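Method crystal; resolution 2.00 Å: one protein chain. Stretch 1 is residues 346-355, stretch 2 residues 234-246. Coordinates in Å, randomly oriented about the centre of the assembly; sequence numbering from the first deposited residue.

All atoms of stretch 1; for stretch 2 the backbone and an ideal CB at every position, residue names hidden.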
# COMPACT_ATOMS: atom_id res chain seq x y z
N ARG A 346 -3.66 -10.46 9.58
CA ARG A 346 -2.67 -11.13 10.43
C ARG A 346 -3.29 -12.26 11.24
O ARG A 346 -4.28 -12.07 11.93
CB ARG A 346 -2.02 -10.12 11.39
CG ARG A 346 -1.03 -9.18 10.74
CD ARG A 346 -0.46 -8.19 11.77
NE ARG A 346 0.22 -8.86 12.87
CZ ARG A 346 1.42 -9.43 12.78
NH1 ARG A 346 2.08 -9.43 11.63
NH2 ARG A 346 1.95 -10.03 13.84
N GLY A 347 -2.70 -13.45 11.16
CA GLY A 347 -3.22 -14.56 11.93
C GLY A 347 -4.31 -15.39 11.27
O GLY A 347 -4.72 -16.41 11.82
N VAL A 348 -4.81 -14.96 10.11
CA VAL A 348 -5.84 -15.72 9.40
C VAL A 348 -5.36 -15.99 7.97
O VAL A 348 -4.47 -15.29 7.47
CB VAL A 348 -7.22 -14.97 9.34
CG1 VAL A 348 -7.74 -14.73 10.75
CG2 VAL A 348 -7.10 -13.65 8.59
N ASP A 349 -5.91 -17.00 7.32
CA ASP A 349 -5.49 -17.32 5.96
C ASP A 349 -6.13 -16.38 4.95
O ASP A 349 -5.55 -16.09 3.90
CB ASP A 349 -5.81 -18.78 5.64
CG ASP A 349 -5.02 -19.75 6.49
OD1 ASP A 349 -3.78 -19.60 6.55
OD2 ASP A 349 -5.62 -20.66 7.11
N ALA A 350 -7.33 -15.91 5.26
CA ALA A 350 -8.03 -14.99 4.37
C ALA A 350 -9.26 -14.44 5.07
O ALA A 350 -9.67 -14.95 6.11
CB ALA A 350 -8.45 -15.70 3.09
N LEU A 351 -9.83 -13.39 4.49
CA LEU A 351 -11.04 -12.81 5.03
C LEU A 351 -12.15 -13.35 4.14
O LEU A 351 -11.93 -13.63 2.96
CB LEU A 351 -11.02 -11.28 4.93
CG LEU A 351 -9.86 -10.55 5.61
CD1 LEU A 351 -10.11 -9.05 5.56
CD2 LEU A 351 -9.72 -11.04 7.04
N LEU A 352 -13.33 -13.49 4.73
CA LEU A 352 -14.52 -13.94 4.02
C LEU A 352 -15.63 -12.92 4.28
O LEU A 352 -15.79 -12.44 5.40
CB LEU A 352 -15.00 -15.30 4.54
CG LEU A 352 -14.20 -16.56 4.27
CD1 LEU A 352 -14.99 -17.78 4.73
CD2 LEU A 352 -13.92 -16.66 2.77
N LEU A 353 -16.38 -12.60 3.23
CA LEU A 353 -17.50 -11.67 3.32
C LEU A 353 -18.24 -11.72 1.99
O LEU A 353 -17.63 -11.96 0.95
CB LEU A 353 -17.03 -10.24 3.59
CG LEU A 353 -16.17 -9.56 2.51
CD1 LEU A 353 -16.39 -8.04 2.53
CD2 LEU A 353 -14.71 -9.89 2.75
N PRO A 354 -19.56 -11.51 2.00
CA PRO A 354 -20.31 -11.54 0.74
C PRO A 354 -19.75 -10.51 -0.24
O PRO A 354 -19.14 -9.52 0.16
CB PRO A 354 -21.73 -11.18 1.18
CG PRO A 354 -21.79 -11.71 2.57
CD PRO A 354 -20.45 -11.27 3.14
N VAL A 355 -19.97 -10.75 -1.53
CA VAL A 355 -19.49 -9.82 -2.54
C VAL A 355 -20.60 -8.82 -2.85
O VAL A 355 -20.36 -7.79 -3.50
CB VAL A 355 -19.11 -10.57 -3.84
CG1 VAL A 355 -20.35 -11.00 -4.59
CG2 VAL A 355 -18.23 -9.68 -4.70
N UNK A 234 -5.30 -27.06 4.59
CA UNK A 234 -5.57 -27.87 5.77
C UNK A 234 -5.92 -26.98 6.94
O UNK A 234 -5.14 -26.10 7.32
CB UNK A 234 -4.37 -28.75 6.11
N UNK A 235 -7.10 -27.19 7.52
CA UNK A 235 -7.52 -26.40 8.67
C UNK A 235 -7.42 -24.90 8.39
O UNK A 235 -6.79 -24.15 9.14
CB UNK A 235 -6.67 -26.76 9.89
N UNK A 236 -8.05 -24.44 7.31
CA UNK A 236 -8.01 -23.01 6.97
C UNK A 236 -8.64 -22.17 8.07
O UNK A 236 -9.60 -22.59 8.72
CB UNK A 236 -8.73 -22.75 5.64
N UNK A 237 -8.08 -20.99 8.29
CA UNK A 237 -8.59 -20.07 9.30
C UNK A 237 -9.09 -18.84 8.54
O UNK A 237 -8.32 -18.15 7.89
CB UNK A 237 -7.52 -19.71 10.34
N UNK A 238 -10.39 -18.59 8.63
CA UNK A 238 -11.00 -17.47 7.94
C UNK A 238 -11.38 -16.35 8.89
O UNK A 238 -11.97 -16.60 9.94
CB UNK A 238 -12.24 -17.94 7.17
N UNK A 239 -11.04 -15.12 8.52
CA UNK A 239 -11.38 -13.98 9.35
C UNK A 239 -12.63 -13.32 8.79
O UNK A 239 -12.77 -13.17 7.57
CB UNK A 239 -10.22 -12.99 9.42
N UNK A 240 -13.53 -12.92 9.68
CA UNK A 240 -14.77 -12.28 9.26
C UNK A 240 -14.85 -10.90 9.91
O UNK A 240 -14.90 -10.78 11.13
CB UNK A 240 -15.98 -13.13 9.63
N UNK A 241 -14.85 -9.83 9.09
CA UNK A 241 -14.92 -8.45 9.56
C UNK A 241 -16.34 -8.02 9.88
O UNK A 241 -16.94 -7.21 9.16
CB UNK A 241 -14.32 -7.51 8.51
N UNK A 242 -16.88 -8.55 10.97
CA UNK A 242 -18.24 -8.25 11.39
C UNK A 242 -18.54 -6.76 11.56
O UNK A 242 -19.60 -6.30 11.14
CB UNK A 242 -18.52 -8.97 12.71
N UNK A 243 -17.62 -6.00 12.16
CA UNK A 243 -17.86 -4.58 12.35
C UNK A 243 -18.02 -3.87 11.00
O UNK A 243 -18.90 -3.02 10.83
CB UNK A 243 -16.72 -3.95 13.15
N UNK A 244 -17.20 -4.24 10.03
CA UNK A 244 -17.28 -3.66 8.69
C UNK A 244 -18.61 -4.01 8.02
O UNK A 244 -19.20 -3.19 7.32
CB UNK A 244 -16.11 -4.15 7.83
N UNK A 245 -19.08 -5.23 8.24
CA UNK A 245 -20.33 -5.71 7.63
C UNK A 245 -21.60 -5.26 8.34
O UNK A 245 -22.69 -5.32 7.77
CB UNK A 245 -20.31 -7.24 7.58
N UNK A 246 -21.45 -4.83 9.58
CA UNK A 246 -22.59 -4.38 10.38
C UNK A 246 -23.52 -3.43 9.62
O UNK A 246 -23.12 -2.34 9.22
CB UNK A 246 -22.09 -3.69 11.65

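Position 234 points its CB away from stretch 1, and nothing of stretch 1 lies within 5.5 Å of that CB. Almost any residue would suit. It is Gln234, whose side chain stays clear of the contact.

Position 235 has phi and psi of 53 and 54°, in the left-handed region, where glycine, asparagine and aspartate are most at ease. Its CB points sideways into space that stretch 1 leaves empty. The residue is Asn235. Its side chain leads away, but a water oxygen lies 2.9 Å from Asn235 O and 2.7 Å from Asp349 OD2 and links them.

At 236, phi is -62° and psi 144°, and the ideal CB lies 4.0 Å from Asp349 OD2. Proline fits these angles, as would many small residues; an acidic one would be poorly placed beside the carboxylate. It is Pro236, whose CA sits 3.4 Å from Asp349 OD2.

Position 237 is tied down by its backbone. Its N donates to Asp349 OD2 (2.7 Å), and its O accepts from Asp349 N (2.7 Å). Asp349 therefore holds both polar groups of this residue. The CB points sideways, near Val348 CA and Gly347 O. A beta-branched or other apolar residue would suit the extended backbone and the valine nearby. Val237 is found, with chi1 t; its CG1 meets Val348 CG1 at 4.0 Å.

Position 238 pairs with Ala350 in a parallel bridge, and their CB atoms share a face of the sheet. The ideal CB is 3.7 Å from Leu352 CD1. Alanine leaves room alongside, so a large apolar or aromatic side chain would suit. The residue is Phe238. Leu352 CD1 lies over one face of its ring, 3.9 Å from the ring centroid, in a CH-pi contact. Ala350 O lies at the ring edge.

Position 239 pairs with Leu351 on the other face of the sheet. An ideal CB would be only 3.1 Å from Leu351 CD2 and 3.3 Å from Val348 CG2. The phi and psi are ordinary for a strand, so it is the crowding that favours glycine. Gly239 is present. Its N donates to Ala350 O (2.8 Å) and its O accepts from Leu352 N (2.9 Å), continuing the parallel ladder.

Position 240 points sideways, with its ideal CB 4.3 Å from Leu352 O. Extended angles suit a beta-branched residue, though others would do. Val240 makes little contact.

Position 241 points toward stretch 1 and comes right before a helix. Its phi of -82° permits proline; small or apolar residues would also serve. Pro241 places CD 3.6 Å from Leu352 O.

Positions 242, 243 and 246 are beyond reach of stretch 1, which sets no preference. They are Leu242, Asp243 and Glu246.

Positions 244 and 245 are helical and point toward stretch 1, but with a gap that calls for long apolar side chains. Phe244 CE2 reaches Leu353 CD1 at 4.3 Å. Leu245 CD1 lies 4.0 Å from Leu353 CB and 4.3 Å from Pro354 CD.

Stretch 2 (234-246) QNPVFGVPLDFLE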
# COMPACT_ATOMS: atom_id res chain seq x y z
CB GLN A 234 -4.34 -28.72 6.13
CG GLN A 234 -4.43 -29.37 7.51
CD GLN A 234 -3.12 -30.04 7.94
OE1 GLN A 234 -2.04 -29.46 7.79
NE2 GLN A 234 -3.22 -31.25 8.50
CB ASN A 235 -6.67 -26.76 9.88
CG ASN A 235 -6.88 -28.20 10.33
OD1 ASN A 235 -5.96 -28.87 10.81
ND2 ASN A 235 -8.10 -28.68 10.19
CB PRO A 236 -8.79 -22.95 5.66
CG PRO A 236 -9.81 -24.05 5.83
CD PRO A 236 -8.96 -25.16 6.41
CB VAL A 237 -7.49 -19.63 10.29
CG1 VAL A 237 -8.06 -18.66 11.32
CG2 VAL A 237 -6.90 -20.86 11.00
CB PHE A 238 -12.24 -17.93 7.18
CG PHE A 238 -11.94 -18.92 6.08
CD1 PHE A 238 -11.32 -18.50 4.90
CD2 PHE A 238 -12.30 -20.26 6.22
CE1 PHE A 238 -11.06 -19.41 3.88
CE2 PHE A 238 -12.05 -21.17 5.19
CZ PHE A 238 -11.42 -20.75 4.02
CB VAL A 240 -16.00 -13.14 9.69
CG1 VAL A 240 -17.29 -12.44 9.31
CG2 VAL A 240 -15.92 -14.50 9.01
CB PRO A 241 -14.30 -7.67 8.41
CG PRO A 241 -14.79 -8.43 7.21
CD PRO A 241 -14.62 -9.88 7.63
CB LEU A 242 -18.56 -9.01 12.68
CG LEU A 242 -18.57 -10.54 12.51
CD1 LEU A 242 -18.92 -11.21 13.84
CD2 LEU A 242 -19.58 -10.94 11.45
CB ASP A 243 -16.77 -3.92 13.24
CG ASP A 243 -15.35 -4.06 12.69
OD1 ASP A 243 -15.11 -4.79 11.70
OD2 ASP A 243 -14.44 -3.42 13.27
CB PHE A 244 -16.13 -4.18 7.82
CG PHE A 244 -16.17 -3.68 6.40
CD1 PHE A 244 -15.86 -2.36 6.11
CD2 PHE A 244 -16.55 -4.53 5.36
CE1 PHE A 244 -15.92 -1.89 4.79
CE2 PHE A 244 -16.61 -4.07 4.04
CZ PHE A 244 -16.30 -2.75 3.76
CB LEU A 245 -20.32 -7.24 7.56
CG LEU A 245 -19.27 -7.87 6.64
CD1 LEU A 245 -19.29 -9.38 6.82
CD2 LEU A 245 -19.56 -7.50 5.19
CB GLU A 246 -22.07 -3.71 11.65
CG GLU A 246 -23.14 -3.34 12.64
CD GLU A 246 -22.55 -2.98 13.98
OE1 GLU A 246 -22.12 -3.91 14.70
OE2 GLU A 246 -22.50 -1.78 14.32
O HOH W 1 -4.45 -22.99 7.79
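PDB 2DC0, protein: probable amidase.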